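Local coordinates for smoothened (Xenopus laevis, PDB 5KZZ), which probably acts as a G protein-coupled receptor of Hedgehog signalling, represented here by its extracellular cysteine-rich domain, which binds sterols, at residues 49-54 / 74-79. Numbering follows the deposited sequence. Where two conformers were deposited one is given.
Sequences HDKLSL and AVYMPK
Leu52 and Tyr76 bring the two backbones nearest, their CA atoms lying 7.8 Å apart, a separation bridged by side chains with no hydrogen bond between the segments. Residues 49-54 are regular helix, with helical phi/psi throughout and backbone bonds from Ser53 N to His49 O (3.1 Å) and from Leu54 N to Asp50 O, whereas 74-79 holds the last turn of helix 62-76 and the chain that leaves it. Met77 is the first residue to abandon helical angles, its psi having swung to 54°.

Leu52 carries the contact by dividing its two methyls between neighbouring residues. CD2 lies 3.8 Å from CD2 of Tyr76, approaching the ring obliquely, and also stands close to Tyr76 CB; CD1 reaches SD of Met77 at 3.6 Å. The leucine and tyrosine side chains run past one another in opposite senses, so the isobutyl group lies along the base of the tyrosine. Farther out on the ring, CB of Lys51 meets Tyr76 CE1 at 3.8 Å, again obliquely. Lys51 contributes here through the root of its chain; in the conformer given the outer part bends away from the ring, but its end is not uniquely placed.

The first torsion of Tyr76 (chi1 -78°) sets CG opposite its carbonyl carbon and sends the ring toward helix 45-55. The hydroxyl of this buried residue is hydrogen-bonded to Asp41 OD2 and Trp55 NE1, which fix the polar end of the ring. Leu52 and Met77 both also touch Cys24, partner of Cys73 in a disulfide, extending the apolar cluster to strand 23-24. With both segments inside the Fz domain, this is helix-to-helix-end packing in the hydrophobic core of the disulfide-rich Frizzled-type cysteine-rich domain, whose helices pack beside short strands.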
loop_
_atom_site.group_PDB
_atom_site.type_symbol
_atom_site.label_atom_id
_atom_site.label_comp_id
_atom_site.label_asym_id
_atom_site.label_seq_id
_atom_site.Cartn_x
_atom_site.Cartn_y
_atom_site.Cartn_z
ATOM N N HIS A 49 2.466 3.880 -10.845
ATOM C CA HIS A 49 2.907 2.743 -11.628
ATOM C C HIS A 49 4.434 2.740 -11.721
ATOM O O HIS A 49 5.091 1.697 -11.618
ATOM C CB HIS A 49 2.263 2.797 -13.002
ATOM C CG HIS A 49 2.399 1.533 -13.787
ATOM N ND1 HIS A 49 1.787 0.352 -13.421
ATOM C CD2 HIS A 49 3.073 1.272 -14.929
ATOM C CE1 HIS A 49 2.076 -0.586 -14.314
ATOM N NE2 HIS A 49 2.851 -0.052 -15.246
ATOM N N ASP A 50 5.009 3.917 -11.926
ATOM C CA ASP A 50 6.461 4.020 -12.028
ATOM C C ASP A 50 7.139 3.716 -10.687
ATOM O O ASP A 50 8.195 3.064 -10.665
ATOM C CB ASP A 50 6.856 5.407 -12.536
ATOM C CG ASP A 50 6.437 5.646 -13.984
ATOM O OD1 ASP A 50 6.150 4.681 -14.736
ATOM O OD2 ASP A 50 6.386 6.822 -14.381
ATOM N N LYS A 51 6.556 4.181 -9.575
ATOM C CA LYS A 51 7.122 3.894 -8.256
ATOM C C LYS A 51 7.059 2.402 -7.957
ATOM O O LYS A 51 7.990 1.844 -7.396
ATOM C CB LYS A 51 6.389 4.677 -7.159
ATOM C CG LYS A 51 6.441 6.199 -7.296
ATOM C CD LYS A 51 7.858 6.736 -7.193
ATOM C CE LYS A 51 7.870 8.259 -7.093
ATOM N NZ LYS A 51 9.257 8.798 -7.151
ATOM N N LEU A 52 5.962 1.753 -8.330
ATOM C CA LEU A 52 5.864 0.320 -8.098
ATOM C C LEU A 52 6.902 -0.454 -8.922
ATOM O O LEU A 52 7.444 -1.452 -8.442
ATOM C CB LEU A 52 4.445 -0.161 -8.388
ATOM C CG LEU A 52 3.421 0.263 -7.321
ATOM C CD1 LEU A 52 1.997 -0.078 -7.800
ATOM C CD2 LEU A 52 3.721 -0.397 -5.973
ATOM N N SER A 53 7.202 0.021 -10.136
ATOM C CA SER A 53 8.241 -0.601 -10.946
ATOM C C SER A 53 9.584 -0.500 -10.222
ATOM O O SER A 53 10.371 -1.450 -10.210
ATOM C CB SER A 53 8.325 0.055 -12.326
ATOM O OG SER A 53 9.392 -0.490 -13.071
ATOM N N LEU A 54 9.853 0.647 -9.607
ATOM C CA LEU A 54 11.088 0.809 -8.836
ATOM C C LEU A 54 11.116 -0.124 -7.612
ATOM O O LEU A 54 12.128 -0.770 -7.327
ATOM C CB LEU A 54 11.263 2.270 -8.398
ATOM C CG LEU A 54 11.565 3.259 -9.524
ATOM C CD1 LEU A 54 11.560 4.683 -8.988
ATOM C CD2 LEU A 54 12.887 2.928 -10.180
ATOM N N ALA A 74 -1.646 -1.839 -0.836
ATOM C CA ALA A 74 -2.571 -1.125 0.036
ATOM C C ALA A 74 -2.246 0.366 0.147
ATOM O O ALA A 74 -3.119 1.160 0.457
ATOM C CB ALA A 74 -2.591 -1.779 1.420
ATOM N N VAL A 75 -0.987 0.743 -0.070
ATOM C CA VAL A 75 -0.571 2.136 -0.043
ATOM C C VAL A 75 -0.729 2.802 -1.411
ATOM O O VAL A 75 -1.255 3.913 -1.514
ATOM C CB VAL A 75 0.905 2.228 0.423
ATOM C CG1 VAL A 75 1.517 3.616 0.177
ATOM C CG2 VAL A 75 1.015 1.832 1.893
ATOM N N TYR A 76 -0.264 2.118 -2.456
ATOM C CA TYR A 76 -0.152 2.717 -3.776
ATOM C C TYR A 76 -1.396 2.541 -4.629
ATOM O O TYR A 76 -1.709 3.434 -5.413
ATOM C CB TYR A 76 1.047 2.135 -4.525
ATOM C CG TYR A 76 2.368 2.712 -4.073
ATOM C CD1 TYR A 76 2.840 3.917 -4.607
ATOM C CD2 TYR A 76 3.139 2.082 -3.105
ATOM C CE1 TYR A 76 4.040 4.451 -4.201
ATOM C CE2 TYR A 76 4.355 2.631 -2.691
ATOM C CZ TYR A 76 4.809 3.813 -3.252
ATOM O OH TYR A 76 6.017 4.341 -2.847
ATOM N N MET A 77 -2.079 1.402 -4.499
ATOM C CA MET A 77 -3.265 1.117 -5.306
ATOM C C MET A 77 -4.420 0.687 -4.413
ATOM O O MET A 77 -5.016 -0.365 -4.634
ATOM C CB MET A 77 -2.976 0.028 -6.352
ATOM C CG MET A 77 -1.934 0.488 -7.379
ATOM S SD MET A 77 -1.445 -0.752 -8.611
ATOM C CE MET A 77 -2.840 -0.722 -9.738
ATOM N N PRO A 78 -4.751 1.515 -3.397
ATOM C CA PRO A 78 -5.764 1.114 -2.417
ATOM C C PRO A 78 -7.168 1.104 -2.999
ATOM O O PRO A 78 -7.468 1.767 -3.992
ATOM C CB PRO A 78 -5.645 2.199 -1.349
ATOM C CG PRO A 78 -5.280 3.409 -2.173
ATOM C CD PRO A 78 -4.233 2.865 -3.099
ATOM N N LYS A 79 -8.046 0.365 -2.341
ATOM C CA LYS A 79 -9.452 0.371 -2.689
ATOM C C LYS A 79 -10.141 1.656 -2.270
ATOM O O LYS A 79 -10.012 2.095 -1.119
ATOM C CB LYS A 79 -10.146 -0.829 -2.048
ATOM C CG LYS A 79 -11.640 -0.901 -2.352
ATOM C CD LYS A 79 -12.270 -2.144 -1.744
ATOM C CE LYS A 79 -13.771 -2.162 -1.993
ATOM N NZ LYS A 79 -14.435 -3.357 -1.386
#